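PDB 3VWA: cytoplasmic export protein 1 from Saccharomyces cerevisiae, which takes part in nuclear tRNA export, binding tRNA and possibly passing aminoacylated tRNAs from the export receptors at the nuclear pore to the translation machinery. Local coordinates for residues Q348-P353 against F359-Y364; P383-G388 against L401-C406. All coordinates share one frame; numbering follows the deposited sequence.

Contact 1 (Q348-P353 against F359-Y364); sequences QSFKLP and FLLLIY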
ATOM      1  N   GLN A 348      -6.884   8.349 -15.831  1.00 29.91           N
ATOM      2  CA  GLN A 348      -6.019   8.840 -16.888  1.00 28.17           C
ATOM      3  C   GLN A 348      -5.398   7.670 -17.624  1.00 28.78           C
ATOM      4  O   GLN A 348      -5.296   7.622 -18.877  1.00 25.32           O
ATOM      5  CB  GLN A 348      -4.921   9.658 -16.181  1.00 36.21           C
ATOM      6  CG  GLN A 348      -4.716  11.083 -16.671  1.00 42.98           C
ATOM      7  CD  GLN A 348      -3.270  11.560 -16.462  1.00 50.12           C
ATOM      8  OE1 GLN A 348      -2.597  11.194 -15.489  1.00 45.40           O
ATOM      9  NE2 GLN A 348      -2.779  12.362 -17.403  1.00 54.62           N
ATOM     10  N   SER A 349      -4.996   6.670 -16.850  1.00 29.15           N
ATOM     11  CA  SER A 349      -4.399   5.519 -17.470  1.00 27.10           C
ATOM     12  C   SER A 349      -5.384   4.693 -18.307  1.00 28.29           C
ATOM     13  O   SER A 349      -4.982   4.145 -19.307  1.00 30.66           O
ATOM     14  CB  SER A 349      -3.580   4.724 -16.462  1.00 26.69           C
ATOM     15  OG  SER A 349      -4.411   3.998 -15.576  1.00 34.17           O
ATOM     16  N   PHE A 350      -6.672   4.690 -17.948  1.00 28.24           N
ATOM     17  CA  PHE A 350      -7.740   4.066 -18.773  1.00 29.47           C
ATOM     18  C   PHE A 350      -8.028   4.806 -20.081  1.00 31.42           C
ATOM     19  O   PHE A 350      -8.356   4.182 -21.098  1.00 29.86           O
ATOM     20  CB  PHE A 350      -9.031   3.838 -17.946  1.00 26.17           C
ATOM     21  CG  PHE A 350      -9.093   2.457 -17.287  1.00 29.73           C
ATOM     22  CD1 PHE A 350      -9.575   1.352 -18.001  1.00 29.89           C
ATOM     23  CD2 PHE A 350      -8.597   2.244 -15.997  1.00 26.61           C
ATOM     24  CE1 PHE A 350      -9.598   0.062 -17.455  1.00 29.37           C
ATOM     25  CE2 PHE A 350      -8.637   0.957 -15.433  1.00 30.17           C
ATOM     26  CZ  PHE A 350      -9.151  -0.136 -16.149  1.00 27.12           C
ATOM     27  N   LYS A 351      -7.859   6.125 -20.061  1.00 36.33           N
ATOM     28  CA  LYS A 351      -7.981   6.945 -21.260  1.00 37.03           C
ATOM     29  C   LYS A 351      -6.755   6.795 -22.165  1.00 40.25           C
ATOM     30  O   LYS A 351      -6.812   7.168 -23.324  1.00 40.67           O
ATOM     31  CB  LYS A 351      -8.088   8.435 -20.912  1.00 39.94           C
ATOM     32  CG  LYS A 351      -9.288   8.912 -20.110  1.00 46.08           C
ATOM     33  CD  LYS A 351      -9.205  10.432 -20.018  1.00 50.11           C
ATOM     34  CE  LYS A 351     -10.527  11.075 -19.636  1.00 56.04           C
ATOM     35  NZ  LYS A 351     -10.774  11.043 -18.162  1.00 54.64           N
ATOM     36  N   LEU A 352      -5.635   6.282 -21.657  1.00 42.94           N
ATOM     37  CA  LEU A 352      -4.447   6.096 -22.530  1.00 45.02           C
ATOM     38  C   LEU A 352      -4.684   5.093 -23.664  1.00 46.95           C
ATOM     39  O   LEU A 352      -5.192   4.017 -23.432  1.00 46.85           O
ATOM     40  CB  LEU A 352      -3.243   5.635 -21.742  1.00 44.04           C
ATOM     41  CG  LEU A 352      -2.585   6.707 -20.919  1.00 46.19           C
ATOM     42  CD1 LEU A 352      -1.620   5.983 -20.013  1.00 42.66           C
ATOM     43  CD2 LEU A 352      -1.871   7.705 -21.833  1.00 45.22           C
ATOM     44  N   PRO A 353      -4.313   5.443 -24.903  1.00 51.68           N
ATOM     45  CA  PRO A 353      -4.695   4.414 -25.876  1.00 50.53           C
ATOM     46  C   PRO A 353      -3.696   3.253 -25.952  1.00 50.72           C
ATOM     47  O   PRO A 353      -3.864   2.366 -26.794  1.00 58.65           O
ATOM     48  CB  PRO A 353      -4.828   5.199 -27.207  1.00 47.88           C
ATOM     49  CG  PRO A 353      -4.915   6.646 -26.796  1.00 53.22           C
ATOM     50  CD  PRO A 353      -4.087   6.756 -25.533  1.00 49.05           C
ATOM     51  N   PHE A 359      -3.809  -3.924 -20.862  1.00 28.31           N
ATOM     52  CA  PHE A 359      -3.636  -5.304 -20.327  1.00 29.69           C
ATOM     53  C   PHE A 359      -3.238  -5.249 -18.819  1.00 29.68           C
ATOM     54  O   PHE A 359      -3.698  -6.039 -17.972  1.00 25.40           O
ATOM     55  CB  PHE A 359      -2.527  -6.036 -21.090  1.00 30.42           C
ATOM     56  CG  PHE A 359      -2.941  -6.597 -22.447  1.00 32.45           C
ATOM     57  CD1 PHE A 359      -3.924  -7.598 -22.555  1.00 32.37           C
ATOM     58  CD2 PHE A 359      -2.291  -6.168 -23.623  1.00 29.19           C
ATOM     59  CE1 PHE A 359      -4.256  -8.135 -23.811  1.00 30.45           C
ATOM     60  CE2 PHE A 359      -2.650  -6.680 -24.870  1.00 28.91           C
ATOM     61  CZ  PHE A 359      -3.620  -7.675 -24.958  1.00 29.48           C
ATOM     62  N   LEU A 360      -2.349  -4.308 -18.479  1.00 25.52           N
ATOM     63  CA  LEU A 360      -1.903  -4.253 -17.093  1.00 26.31           C
ATOM     64  C   LEU A 360      -3.088  -3.907 -16.155  1.00 27.81           C
ATOM     65  O   LEU A 360      -3.211  -4.515 -15.061  1.00 22.96           O
ATOM     66  CB  LEU A 360      -0.750  -3.269 -16.918  1.00 23.79           C
ATOM     67  CG  LEU A 360      -0.307  -3.020 -15.493  1.00 26.14           C
ATOM     68  CD1 LEU A 360       0.186  -4.246 -14.665  1.00 21.75           C
ATOM     69  CD2 LEU A 360       0.733  -1.924 -15.571  1.00 24.07           C
ATOM     70  N   LEU A 361      -3.924  -2.944 -16.592  1.00 22.94           N
ATOM     71  CA  LEU A 361      -5.039  -2.461 -15.805  1.00 26.38           C
ATOM     72  C   LEU A 361      -6.117  -3.542 -15.675  1.00 26.03           C
ATOM     73  O   LEU A 361      -6.772  -3.675 -14.640  1.00 27.22           O
ATOM     74  CB  LEU A 361      -5.697  -1.258 -16.515  1.00 26.48           C
ATOM     75  CG  LEU A 361      -4.933   0.062 -16.575  1.00 27.25           C
ATOM     76  CD1 LEU A 361      -5.600   1.038 -17.547  1.00 24.28           C
ATOM     77  CD2 LEU A 361      -4.834   0.646 -15.170  1.00 23.41           C
ATOM     78  N   LEU A 362      -6.312  -4.306 -16.746  1.00 26.42           N
ATOM     79  CA  LEU A 362      -7.293  -5.358 -16.687  1.00 28.08           C
ATOM     80  C   LEU A 362      -6.917  -6.354 -15.600  1.00 28.22           C
ATOM     81  O   LEU A 362      -7.790  -6.753 -14.855  1.00 30.49           O
ATOM     82  CB  LEU A 362      -7.499  -6.036 -18.061  1.00 24.12           C
ATOM     83  CG  LEU A 362      -8.130  -5.235 -19.175  1.00 24.87           C
ATOM     84  CD1 LEU A 362      -8.094  -6.063 -20.451  1.00 25.28           C
ATOM     85  CD2 LEU A 362      -9.559  -4.769 -18.940  1.00 23.87           C
ATOM     86  N   ILE A 363      -5.633  -6.720 -15.521  1.00 28.09           N
ATOM     87  CA  ILE A 363      -5.086  -7.551 -14.427  1.00 30.58           C
ATOM     88  C   ILE A 363      -5.353  -7.040 -13.022  1.00 30.76           C
ATOM     89  O   ILE A 363      -5.594  -7.853 -12.146  1.00 28.74           O
ATOM     90  CB  ILE A 363      -3.563  -7.828 -14.583  1.00 29.58           C
ATOM     91  CG1 ILE A 363      -3.337  -8.777 -15.747  1.00 29.90           C
ATOM     92  CG2 ILE A 363      -2.954  -8.452 -13.345  1.00 29.20           C
ATOM     93  CD1 ILE A 363      -2.065  -8.531 -16.534  1.00 31.88           C
ATOM     94  N   TYR A 364      -5.307  -5.715 -12.801  1.00 30.69           N
ATOM     95  CA  TYR A 364      -5.490  -5.182 -11.463  1.00 28.36           C
ATOM     96  C   TYR A 364      -6.920  -4.643 -11.174  1.00 27.93           C
ATOM     97  O   TYR A 364      -7.132  -4.167 -10.085  1.00 31.28           O
ATOM     98  CB  TYR A 364      -4.449  -4.097 -11.144  1.00 30.01           C
ATOM     99  CG  TYR A 364      -3.089  -4.651 -10.694  1.00 31.57           C
ATOM    100  CD1 TYR A 364      -2.791  -4.868  -9.341  1.00 27.09           C
ATOM    101  CD2 TYR A 364      -2.119  -4.942 -11.637  1.00 30.70           C
ATOM    102  CE1 TYR A 364      -1.555  -5.407  -8.939  1.00 27.18           C
ATOM    103  CE2 TYR A 364      -0.869  -5.429 -11.268  1.00 31.75           C
ATOM    104  CZ  TYR A 364      -0.588  -5.670  -9.931  1.00 31.63           C
ATOM    105  OH  TYR A 364       0.656  -6.199  -9.659  1.00 31.28           O
TER
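Leu361 lies over one face of the Phe350 ring, joining two successive helices, 342-351 and 355-368, into an alpha-helical hairpin just before the first HEAT repeat, an arrangement consistent with a HEAT-type helical region. The two side chains come from facing helices and run alongside each other, so they overlap along their lengths. The CD1 methyl of Leu361 sits nearly above the centre of the ring in a CH-pi contact, 3.6 Å from the centroid of Phe350 and 12° off the ring normal. Farther out, CZ of Phe350 comes within 3.7 Å of CB of Leu361, so the far end of the ring meets the root of the leucine. CB of Leu361 already points toward helix 342-351; chi1 of -70° sets CG opposite the carbonyl carbon, and the fork opens toward that helix. Trimming the ring to an alanine here is likely to leave the CD1 methyl of Leu361 without its aromatic face and to open a gap between the helices, also taking a packing partner from Ile381 and Phe385 of helix 374-387.

The CD2 methyl comes closest to the Ser349 hydroxyl. A chi1 of 74° folds OG back over its own backbone, where it hydrogen-bonds Ile346 O in the preceding turn of the same helix. Its polar need is thus met within helix 342-351, and toward Leu361 it offers a van der Waals surface. Nearer the connection, Phe350 O accepts a hydrogen bond from NH1 of Arg358, a polar tie across the turn beside this apolar packing. One prong of Leu361 reaches the backbone and the other the side chain of Ser349: CD1 approaches the carbonyl O of Ser349 to 3.6 Å, and CD2 rests 3.4 Å from OG of Ser349.

Contact 2 (P383-G388 against L401-C406); sequences PHFIQG and LKTIPC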
ATOM      1  N   PRO A 383     -16.680   3.135 -19.098  1.00 32.72           N
ATOM      2  CA  PRO A 383     -16.858   3.538 -20.487  1.00 33.74           C
ATOM      3  C   PRO A 383     -15.578   3.345 -21.310  1.00 33.81           C
ATOM      4  O   PRO A 383     -15.666   3.118 -22.500  1.00 36.09           O
ATOM      5  CB  PRO A 383     -17.219   5.033 -20.367  1.00 36.62           C
ATOM      6  CG  PRO A 383     -17.866   5.120 -19.014  1.00 37.14           C
ATOM      7  CD  PRO A 383     -16.989   4.234 -18.177  1.00 30.88           C
ATOM      8  N   HIS A 384     -14.406   3.425 -20.702  1.00 33.04           N
ATOM      9  CA  HIS A 384     -13.156   3.166 -21.469  1.00 33.95           C
ATOM     10  C   HIS A 384     -12.846   1.717 -21.420  1.00 29.05           C
ATOM     11  O   HIS A 384     -12.409   1.088 -22.406  1.00 27.81           O
ATOM     12  CB  HIS A 384     -11.994   3.976 -20.874  1.00 39.37           C
ATOM     13  CG  HIS A 384     -12.271   5.456 -20.809  1.00 44.20           C
ATOM     14  ND1 HIS A 384     -12.387   6.133 -19.645  1.00 48.11           N
ATOM     15  CD2 HIS A 384     -12.483   6.380 -21.822  1.00 46.66           C
ATOM     16  CE1 HIS A 384     -12.643   7.422 -19.906  1.00 49.64           C
ATOM     17  NE2 HIS A 384     -12.704   7.575 -21.236  1.00 48.90           N
ATOM     18  N   PHE A 385     -13.077   1.139 -20.249  1.00 30.48           N
ATOM     19  CA  PHE A 385     -12.861  -0.270 -20.086  1.00 29.75           C
ATOM     20  C   PHE A 385     -13.521  -1.074 -21.216  1.00 34.12           C
ATOM     21  O   PHE A 385     -12.908  -1.951 -21.851  1.00 32.26           O
ATOM     22  CB  PHE A 385     -13.390  -0.677 -18.733  1.00 29.66           C
ATOM     23  CG  PHE A 385     -13.668  -2.142 -18.615  1.00 28.71           C
ATOM     24  CD1 PHE A 385     -12.639  -3.047 -18.305  1.00 28.48           C
ATOM     25  CD2 PHE A 385     -14.968  -2.628 -18.830  1.00 28.73           C
ATOM     26  CE1 PHE A 385     -12.900  -4.410 -18.187  1.00 24.73           C
ATOM     27  CE2 PHE A 385     -15.228  -3.978 -18.691  1.00 26.17           C
ATOM     28  CZ  PHE A 385     -14.191  -4.856 -18.390  1.00 26.46           C
ATOM     29  N   ILE A 386     -14.778  -0.746 -21.474  1.00 31.95           N
ATOM     30  CA  ILE A 386     -15.632  -1.562 -22.334  1.00 31.68           C
ATOM     31  C   ILE A 386     -15.296  -1.462 -23.808  1.00 29.25           C
ATOM     32  O   ILE A 386     -15.491  -2.407 -24.540  1.00 33.14           O
ATOM     33  CB  ILE A 386     -17.163  -1.250 -22.069  1.00 26.27           C
ATOM     34  CG1 ILE A 386     -18.044  -2.401 -22.553  1.00 26.99           C
ATOM     35  CG2 ILE A 386     -17.583   0.134 -22.558  1.00 26.41           C
ATOM     36  CD1 ILE A 386     -17.717  -3.683 -21.810  1.00 26.85           C
ATOM     37  N   GLN A 387     -14.782  -0.319 -24.235  1.00 34.05           N
ATOM     38  CA  GLN A 387     -14.289  -0.144 -25.612  1.00 36.21           C
ATOM     39  C   GLN A 387     -13.221  -1.163 -25.891  1.00 34.42           C
ATOM     40  O   GLN A 387     -12.961  -1.487 -27.053  1.00 36.68           O
ATOM     41  CB  GLN A 387     -13.716   1.272 -25.840  1.00 41.41           C
ATOM     42  CG  GLN A 387     -14.733   2.403 -25.783  1.00 43.38           C
ATOM     43  CD  GLN A 387     -16.122   1.970 -26.247  1.00 49.55           C
ATOM     44  OE1 GLN A 387     -16.512   2.182 -27.384  1.00 50.48           O
ATOM     45  NE2 GLN A 387     -16.876   1.357 -25.348  1.00 55.84           N
ATOM     46  N   GLY A 388     -12.590  -1.677 -24.843  1.00 29.96           N
ATOM     47  CA  GLY A 388     -11.643  -2.812 -25.060  1.00 35.49           C
ATOM     48  C   GLY A 388     -12.246  -3.903 -25.959  1.00 35.42           C
ATOM     49  O   GLY A 388     -11.528  -4.630 -26.666  1.00 32.80           O
ATOM     50  N   LEU A 401     -13.307  -9.085 -22.359  1.00 30.57           N
ATOM     51  CA  LEU A 401     -14.448  -9.945 -22.221  1.00 30.42           C
ATOM     52  C   LEU A 401     -14.437 -10.745 -20.935  1.00 28.87           C
ATOM     53  O   LEU A 401     -15.403 -10.696 -20.169  1.00 29.09           O
ATOM     54  CB  LEU A 401     -14.615 -10.824 -23.449  1.00 28.48           C
ATOM     55  CG  LEU A 401     -15.689 -11.924 -23.398  1.00 29.87           C
ATOM     56  CD1 LEU A 401     -17.119 -11.385 -23.175  1.00 28.04           C
ATOM     57  CD2 LEU A 401     -15.570 -12.652 -24.724  1.00 27.86           C
ATOM     58  N   LYS A 402     -13.338 -11.414 -20.665  1.00 28.94           N
ATOM     59  CA  LYS A 402     -13.211 -12.265 -19.471  1.00 29.34           C
ATOM     60  C   LYS A 402     -13.194 -11.477 -18.151  1.00 30.63           C
ATOM     61  O   LYS A 402     -13.154 -12.051 -17.049  1.00 28.99           O
ATOM     62  CB  LYS A 402     -11.871 -12.988 -19.514  1.00 30.89           C
ATOM     63  CG  LYS A 402     -11.701 -14.043 -20.583  1.00 37.91           C
ATOM     64  CD  LYS A 402     -10.515 -14.912 -20.183  1.00 38.19           C
ATOM     65  CE  LYS A 402     -10.214 -15.976 -21.238  1.00 42.78           C
ATOM     66  NZ  LYS A 402      -9.233 -16.989 -20.738  1.00 41.38           N
ATOM     67  N   THR A 403     -13.110 -10.165 -18.243  1.00 26.59           N
ATOM     68  CA  THR A 403     -12.999  -9.354 -17.044  1.00 23.64           C
ATOM     69  C   THR A 403     -14.372  -8.787 -16.665  1.00 23.58           C
ATOM     70  O   THR A 403     -14.517  -8.243 -15.607  1.00 23.94           O
ATOM     71  CB  THR A 403     -11.949  -8.225 -17.300  1.00 23.06           C
ATOM     72  OG1 THR A 403     -10.683  -8.856 -17.509  1.00 26.70           O
ATOM     73  CG2 THR A 403     -11.804  -7.267 -16.150  1.00 23.30           C
ATOM     74  N   ILE A 404     -15.360  -8.893 -17.551  1.00 22.65           N
ATOM     75  CA  ILE A 404     -16.661  -8.266 -17.361  1.00 25.66           C
ATOM     76  C   ILE A 404     -17.338  -8.714 -16.068  1.00 26.19           C
ATOM     77  O   ILE A 404     -17.904  -7.885 -15.348  1.00 26.32           O
ATOM     78  CB  ILE A 404     -17.594  -8.549 -18.583  1.00 24.10           C
ATOM     79  CG1 ILE A 404     -17.248  -7.613 -19.748  1.00 26.85           C
ATOM     80  CG2 ILE A 404     -19.055  -8.333 -18.219  1.00 24.06           C
ATOM     81  CD1 ILE A 404     -17.883  -8.012 -21.080  1.00 25.35           C
ATOM     82  N   PRO A 405     -17.289 -10.021 -15.766  1.00 25.25           N
ATOM     83  CA  PRO A 405     -17.923 -10.458 -14.541  1.00 26.68           C
ATOM     84  C   PRO A 405     -17.398  -9.795 -13.260  1.00 30.26           C
ATOM     85  O   PRO A 405     -18.123  -9.690 -12.285  1.00 31.45           O
ATOM     86  CB  PRO A 405     -17.604 -11.945 -14.503  1.00 24.24           C
ATOM     87  CG  PRO A 405     -17.607 -12.301 -15.956  1.00 26.29           C
ATOM     88  CD  PRO A 405     -16.811 -11.166 -16.567  1.00 23.71           C
ATOM     89  N   CYS A 406     -16.144  -9.393 -13.231  1.00 32.75           N
ATOM     90  CA  CYS A 406     -15.568  -8.810 -11.999  1.00 33.19           C
ATOM     91  C   CYS A 406     -16.013  -7.355 -11.803  1.00 32.47           C
ATOM     92  O   CYS A 406     -15.971  -6.810 -10.711  1.00 37.55           O
ATOM     93  CB  CYS A 406     -14.040  -8.822 -12.091  1.00 36.56           C
ATOM     94  SG  CYS A 406     -13.271 -10.335 -12.711  1.00 47.94           S
TER
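Phe385 meets Thr403 and Ile404 where helices 374-387 and 394-407 pack roughly antiparallel, their local axes 10.7 Å apart at an angle of 147°; both segments lie in the first HEAT repeat (381-419).

The aromatic contacts come first. With CG of Phe385 turned opposite its backbone N (chi1 160°), the ring reaches across to the other helix, and its CE1 touches CG2 of Thr403 at 3.7 Å. The threonine methyl approaches obliquely, while the backbone of Ile404 lies at the ring edge, its N 4.3 Å from CZ of Phe385. CG1 of Ile404 is likewise 4.3 Å from CE2 of Phe385. Leu365 of helix 355-368 also touches this ring.

Aliphatic packing is looser: CD1 of Ile386 and CD1 of Ile404 lie 4.4 Å apart. Phe423 and Leu420 of helix 413-427 carry the apolar layer onward from Ile386 and Ile404 respectively.

Two polar groups beside the ring find partners within helix 394-407. OG1 of Thr403 hydrogen-bonds Gln399 O, leaving CG2 to face Phe385, and Ile404 N donates to Leu401 O at 3.2 Å.

No hydrogen bond or salt bridge crosses this interface, so the two helices are held here by van der Waals packing, which depends on matching shapes rather than on bond directions.

Both contacts are buried and each joins two helices that follow one another in the chain, 342-351 with 355-368 in contact 1 and 374-387 with 394-407 in contact 2. Their centres lie about 11 Å apart, and they meet directly: CD2 of Leu362 packs 3.4 Å from CE1 of Phe385, so the two contacts pack against each other through Phe385, between helices 355-368 and 374-387. Chemically they differ in how the phenylalanine is used. Contact 1 presents a ring face to a leucine methyl, with a serine alongside; contact 2 offers ring atoms to a threonine and an isoleucine, and falls within the first HEAT repeat, which contact 1 precedes.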